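Local coordinates for protein shikimate dehydrogenase (NADP(+)) (PDB 3TNL) that probably catalyses the reversible NADPH-linked reduction of 3-dehydroshikimate to shikimate, a step of chorismate and aromatic amino acid biosynthesis, at residues B[34-48]-B[66-79]. Residues are numbered along the deposited sequence; the frame is centred on the assembly and turned at random.
Sequences TGHTELIGLIATPIR and DYVYLAFEVGDKEL
Strands 38-44 and 67-73 pair in parallel, from Glu-38 beside Tyr-67 to Ile-43 beside Phe-72, as the two strands of a beta-alpha-beta unit in the substrate-binding part of the enzyme. Backbone hydrogen bonds join the strands, among them Ile-40 N to Val-68 O (2.9 Å) and Phe-72 N to Leu-42 O (2.9 Å). At the start, Thr-37 OG1 donates to Asp-66 OD2 at 2.7 Å, on its syn side but 29° out of the carboxylate plane, while its oxygen also accepts from the backbone N of Thr-34, which ties the preceding turn to the strand pair. The Glu-38 side chain runs alongside the Tyr-67 ring in the conformer modelled here. With CG anti to the backbone N (chi1 -175°), Tyr-69 lays its ring along the neighbouring strand: Ile-40 CG2 lies 3.7 Å from Tyr-69 CD2, Leu-42 CB is 3.5 Å from Tyr-69 OH, and Gly-41 O sits over one face. On the other side of the sheet Leu-39 CD1 meets Leu-70 CD1 at 3.7 Å. Helix 52-63 links the strands; its Ser-52, which binds shikimate, touches Tyr-69, whose hydroxyl is hydrogen-bonded to Asn-95. Strand 93-96 continues the sheet beyond 38-44, helix 79-88 covers Ile-43 and Val-74, and the second subunit packs on Leu-70 and Phe-72.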
loop_
_atom_site.group_PDB
_atom_site.type_symbol
_atom_site.label_atom_id
_atom_site.label_comp_id
_atom_site.label_asym_id
_atom_site.label_seq_id
_atom_site.Cartn_x
_atom_site.Cartn_y
_atom_site.Cartn_z
ATOM N N THR B 34 -3.594 10.680 2.604
ATOM C CA THR B 34 -4.794 11.036 1.849
ATOM C C THR B 34 -4.835 10.192 0.567
ATOM O O THR B 34 -4.033 9.284 0.398
ATOM C CB THR B 34 -4.818 12.523 1.443
ATOM O OG1 THR B 34 -3.817 12.769 0.435
ATOM C CG2 THR B 34 -4.583 13.416 2.645
ATOM N N GLY B 35 -5.783 10.500 -0.322
ATOM C CA GLY B 35 -5.822 9.860 -1.630
ATOM C C GLY B 35 -4.621 10.182 -2.507
ATOM O O GLY B 35 -4.407 9.510 -3.499
ATOM N N HIS B 36 -3.826 11.184 -2.148
ATOM C CA HIS B 36 -2.629 11.545 -2.923
ATOM C C HIS B 36 -1.412 10.712 -2.556
ATOM O O HIS B 36 -0.418 10.692 -3.290
ATOM C CB HIS B 36 -2.315 13.031 -2.697
ATOM C CG HIS B 36 -3.436 13.925 -3.104
ATOM N ND1 HIS B 36 -3.796 14.100 -4.429
ATOM C CD2 HIS B 36 -4.338 14.623 -2.369
ATOM C CE1 HIS B 36 -4.855 14.892 -4.488
ATOM N NE2 HIS B 36 -5.191 15.240 -3.255
ATOM N N THR B 37 -1.462 10.057 -1.385
ATOM C CA THR B 37 -0.318 9.330 -0.840
ATOM C C THR B 37 0.021 8.122 -1.623
ATOM O O THR B 37 -0.852 7.308 -1.890
ATOM C CB THR B 37 -0.551 8.994 0.653
ATOM O OG1 THR B 37 -0.944 10.191 1.327
ATOM C CG2 THR B 37 0.729 8.479 1.318
ATOM N N GLU B 38 1.300 7.998 -1.960
ATOM C CA GLU B 38 1.793 6.853 -2.735
ATOM C C GLU B 38 2.478 5.817 -1.836
ATOM O O GLU B 38 2.954 6.151 -0.731
ATOM C CB GLU B 38 2.703 7.343 -3.822
ATOM C CG GLU B 38 1.905 8.074 -4.915
ATOM C CD GLU B 38 2.730 8.412 -6.106
ATOM O OE1 GLU B 38 3.650 9.235 -5.958
ATOM O OE2 GLU B 38 2.438 7.841 -7.199
ATOM N N LEU B 39 2.524 4.581 -2.299
ATOM C CA LEU B 39 3.073 3.477 -1.534
ATOM C C LEU B 39 4.428 2.957 -2.053
ATOM O O LEU B 39 4.631 2.750 -3.264
ATOM C CB LEU B 39 2.085 2.304 -1.591
ATOM C CG LEU B 39 2.457 0.970 -0.923
ATOM C CD1 LEU B 39 2.624 1.165 0.621
ATOM C CD2 LEU B 39 1.398 -0.088 -1.259
ATOM N N ILE B 40 5.309 2.697 -1.094
ATOM C CA ILE B 40 6.557 1.968 -1.308
ATOM C C ILE B 40 6.400 0.696 -0.460
ATOM O O ILE B 40 6.032 0.756 0.720
ATOM C CB ILE B 40 7.792 2.728 -0.837
ATOM C CG1 ILE B 40 7.923 4.064 -1.549
ATOM C CG2 ILE B 40 9.039 1.848 -1.095
ATOM C CD1 ILE B 40 8.077 3.976 -3.073
ATOM N N GLY B 41 6.624 -0.464 -1.071
ATOM C CA GLY B 41 6.476 -1.736 -0.369
ATOM C C GLY B 41 7.765 -2.352 0.139
ATOM O O GLY B 41 8.877 -1.867 -0.112
ATOM N N LEU B 42 7.583 -3.479 0.806
ATOM C CA LEU B 42 8.662 -4.339 1.311
ATOM C C LEU B 42 8.062 -5.740 1.264
ATOM O O LEU B 42 7.065 -6.005 1.950
ATOM C CB LEU B 42 9.108 -3.927 2.711
ATOM C CG LEU B 42 9.974 -4.964 3.464
ATOM C CD1 LEU B 42 11.244 -5.309 2.697
ATOM C CD2 LEU B 42 10.350 -4.460 4.833
ATOM N N ILE B 43 8.650 -6.626 0.475
ATOM C CA ILE B 43 8.097 -7.948 0.294
ATOM C C ILE B 43 9.103 -9.035 0.708
ATOM O O ILE B 43 10.202 -9.166 0.149
ATOM C CB ILE B 43 7.527 -8.137 -1.153
ATOM C CG1 ILE B 43 8.572 -7.856 -2.211
ATOM C CG2 ILE B 43 6.355 -7.147 -1.385
ATOM C CD1 ILE B 43 8.065 -8.171 -3.632
ATOM N N ALA B 44 8.683 -9.838 1.686
ATOM C CA ALA B 44 9.556 -10.821 2.309
ATOM C C ALA B 44 8.747 -11.567 3.327
ATOM O O ALA B 44 7.621 -11.167 3.651
ATOM C CB ALA B 44 10.702 -10.091 3.033
ATOM N N THR B 45 9.293 -12.666 3.820
ATOM C CA THR B 45 8.617 -13.397 4.911
ATOM C C THR B 45 9.651 -14.259 5.617
ATOM O O THR B 45 10.398 -14.978 4.966
ATOM C CB THR B 45 7.444 -14.222 4.452
ATOM O OG1 THR B 45 6.789 -14.763 5.608
ATOM C CG2 THR B 45 7.878 -15.346 3.504
ATOM N N PRO B 46 9.725 -14.147 6.964
ATOM C CA PRO B 46 8.959 -13.265 7.845
ATOM C C PRO B 46 9.453 -11.839 7.676
ATOM O O PRO B 46 10.550 -11.633 7.149
ATOM C CB PRO B 46 9.280 -13.813 9.251
ATOM C CG PRO B 46 10.638 -14.352 9.119
ATOM C CD PRO B 46 10.717 -14.937 7.724
ATOM N N ILE B 47 8.673 -10.860 8.112
ATOM C CA ILE B 47 9.078 -9.475 7.880
ATOM C C ILE B 47 8.425 -8.415 8.758
ATOM O O ILE B 47 8.928 -7.313 8.808
ATOM C CB ILE B 47 8.784 -9.091 6.372
ATOM C CG1 ILE B 47 9.568 -7.843 5.935
ATOM C CG2 ILE B 47 7.288 -8.932 6.121
ATOM C CD1 ILE B 47 11.057 -8.012 6.041
ATOM N N ARG B 48 7.331 -8.734 9.451
ATOM C CA ARG B 48 6.602 -7.702 10.185
ATOM C C ARG B 48 7.314 -7.004 11.350
ATOM O O ARG B 48 6.879 -5.919 11.787
ATOM C CB ARG B 48 5.182 -8.176 10.538
ATOM C CG ARG B 48 4.315 -8.362 9.270
ATOM C CD ARG B 48 2.852 -8.191 9.561
ATOM N NE ARG B 48 2.038 -8.261 8.341
ATOM C CZ ARG B 48 1.924 -7.281 7.446
ATOM N NH1 ARG B 48 2.585 -6.135 7.577
ATOM N NH2 ARG B 48 1.160 -7.459 6.388
ATOM N N ASP B 66 5.037 12.762 0.143
ATOM C CA ASP B 66 3.756 12.087 0.289
ATOM C C ASP B 66 3.804 10.619 -0.113
ATOM O O ASP B 66 3.214 10.196 -1.120
ATOM C CB ASP B 66 2.693 12.849 -0.467
ATOM C CG ASP B 66 1.289 12.561 0.036
ATOM O OD1 ASP B 66 0.356 13.094 -0.603
ATOM O OD2 ASP B 66 1.137 11.820 1.066
ATOM N N TYR B 67 4.555 9.861 0.683
ATOM C CA TYR B 67 4.700 8.433 0.531
ATOM C C TYR B 67 4.572 7.776 1.894
ATOM O O TYR B 67 4.768 8.406 2.941
ATOM C CB TYR B 67 6.084 8.056 -0.022
ATOM C CG TYR B 67 6.319 8.219 -1.505
ATOM C CD1 TYR B 67 5.867 7.261 -2.420
ATOM C CD2 TYR B 67 7.070 9.275 -1.992
ATOM C CE1 TYR B 67 6.115 7.384 -3.770
ATOM C CE2 TYR B 67 7.329 9.399 -3.359
ATOM C CZ TYR B 67 6.845 8.452 -4.236
ATOM O OH TYR B 67 7.096 8.569 -5.587
ATOM N N VAL B 68 4.233 6.492 1.850
ATOM C CA VAL B 68 4.186 5.651 3.026
ATOM C C VAL B 68 4.853 4.352 2.613
ATOM O O VAL B 68 4.844 4.007 1.425
ATOM C CB VAL B 68 2.753 5.400 3.531
ATOM C CG1 VAL B 68 2.175 6.663 4.151
ATOM C CG2 VAL B 68 1.869 4.903 2.407
ATOM N N TYR B 69 5.440 3.657 3.584
ATOM C CA TYR B 69 6.154 2.403 3.358
ATOM C C TYR B 69 5.486 1.334 4.209
ATOM O O TYR B 69 5.302 1.488 5.414
ATOM C CB TYR B 69 7.605 2.610 3.773
ATOM C CG TYR B 69 8.597 1.512 3.535
ATOM C CD1 TYR B 69 8.586 0.346 4.300
ATOM C CD2 TYR B 69 9.602 1.656 2.596
ATOM C CE1 TYR B 69 9.542 -0.631 4.144
ATOM C CE2 TYR B 69 10.560 0.645 2.395
ATOM C CZ TYR B 69 10.536 -0.476 3.192
ATOM O OH TYR B 69 11.507 -1.457 3.021
ATOM N N LEU B 70 5.112 0.251 3.563
ATOM C CA LEU B 70 4.450 -0.883 4.216
ATOM C C LEU B 70 5.101 -2.211 3.842
ATOM O O LEU B 70 5.633 -2.373 2.746
ATOM C CB LEU B 70 2.977 -0.995 3.818
ATOM C CG LEU B 70 2.065 0.172 4.174
ATOM C CD1 LEU B 70 0.679 -0.063 3.531
ATOM C CD2 LEU B 70 1.957 0.315 5.704
ATOM N N ALA B 71 5.036 -3.164 4.770
ATOM C CA ALA B 71 5.538 -4.508 4.577
ATOM C C ALA B 71 4.377 -5.441 4.286
ATOM O O ALA B 71 3.259 -5.263 4.763
ATOM C CB ALA B 71 6.289 -4.999 5.832
ATOM N N PHE B 72 4.673 -6.448 3.463
ATOM C CA PHE B 72 3.740 -7.546 3.084
ATOM C C PHE B 72 4.460 -8.886 3.197
ATOM O O PHE B 72 5.597 -9.015 2.761
ATOM C CB PHE B 72 3.166 -7.336 1.660
ATOM C CG PHE B 72 2.542 -5.983 1.487
ATOM C CD1 PHE B 72 1.247 -5.756 1.895
ATOM C CD2 PHE B 72 3.258 -4.939 0.954
ATOM C CE1 PHE B 72 0.673 -4.495 1.791
ATOM C CE2 PHE B 72 2.706 -3.659 0.882
ATOM C CZ PHE B 72 1.395 -3.446 1.288
ATOM N N GLU B 73 3.781 -9.891 3.765
ATOM C CA GLU B 73 4.335 -11.259 3.921
ATOM C C GLU B 73 4.217 -11.967 2.620
ATOM O O GLU B 73 3.159 -12.447 2.268
ATOM C CB GLU B 73 3.582 -12.014 5.018
ATOM C CG GLU B 73 3.826 -11.373 6.350
ATOM C CD GLU B 73 3.082 -11.983 7.506
ATOM O OE1 GLU B 73 1.875 -12.273 7.366
ATOM O OE2 GLU B 73 3.706 -12.121 8.581
ATOM N N VAL B 74 5.330 -12.008 1.918
ATOM C CA VAL B 74 5.394 -12.553 0.585
ATOM C C VAL B 74 6.544 -13.501 0.455
ATOM O O VAL B 74 7.682 -13.175 0.722
ATOM C CB VAL B 74 5.575 -11.384 -0.424
ATOM C CG1 VAL B 74 5.761 -11.902 -1.855
ATOM C CG2 VAL B 74 4.379 -10.425 -0.333
ATOM N N GLY B 75 6.228 -14.705 0.014
ATOM C CA GLY B 75 7.212 -15.748 -0.230
ATOM C C GLY B 75 7.127 -16.256 -1.662
ATOM O O GLY B 75 6.542 -15.603 -2.534
ATOM N N ASP B 76 7.673 -17.449 -1.890
ATOM C CA ASP B 76 7.729 -18.033 -3.234
ATOM C C ASP B 76 6.382 -18.096 -3.935
ATOM O O ASP B 76 6.267 -17.764 -5.120
ATOM C CB ASP B 76 8.270 -19.479 -3.185
ATOM C CG ASP B 76 9.723 -19.576 -2.741
ATOM O OD1 ASP B 76 10.465 -18.575 -2.766
ATOM O OD2 ASP B 76 10.136 -20.713 -2.404
ATOM N N LYS B 77 5.366 -18.550 -3.216
ATOM C CA LYS B 77 4.034 -18.737 -3.812
ATOM C C LYS B 77 3.343 -17.462 -4.229
ATOM O O LYS B 77 2.525 -17.482 -5.153
ATOM C CB LYS B 77 3.110 -19.513 -2.857
ATOM C CG LYS B 77 1.697 -19.749 -3.400
ATOM C CD LYS B 77 0.856 -20.648 -2.492
ATOM C CE LYS B 77 -0.475 -21.017 -3.165
ATOM N NZ LYS B 77 -1.246 -22.062 -2.412
ATOM N N GLU B 78 3.681 -16.362 -3.560
ATOM C CA GLU B 78 3.029 -15.073 -3.798
ATOM C C GLU B 78 3.814 -14.113 -4.705
ATOM O O GLU B 78 3.223 -13.172 -5.253
ATOM C CB GLU B 78 2.812 -14.323 -2.468
ATOM C CG GLU B 78 1.893 -15.002 -1.418
ATOM C CD GLU B 78 2.569 -16.099 -0.609
ATOM O OE1 GLU B 78 3.806 -16.098 -0.457
ATOM O OE2 GLU B 78 1.825 -16.984 -0.107
ATOM N N LEU B 79 5.106 -14.356 -4.895
ATOM C CA LEU B 79 5.953 -13.378 -5.555
ATOM C C LEU B 79 5.511 -12.900 -6.928
ATOM O O LEU B 79 5.479 -11.671 -7.161
ATOM C CB LEU B 79 7.420 -13.829 -5.574
ATOM C CG LEU B 79 8.438 -12.830 -6.087
ATOM C CD1 LEU B 79 8.510 -11.596 -5.182
ATOM C CD2 LEU B 79 9.817 -13.531 -6.141
HETATM O O HOH W 1 -1.532 14.123 0.942
HETATM O O HOH W 2 3.797 11.050 -3.803
HETATM O O HOH W 3 5.189 7.745 -8.026
HETATM O O HOH W 4 6.245 -11.462 9.423
HETATM O O HOH W 5 0.766 -4.477 5.263
#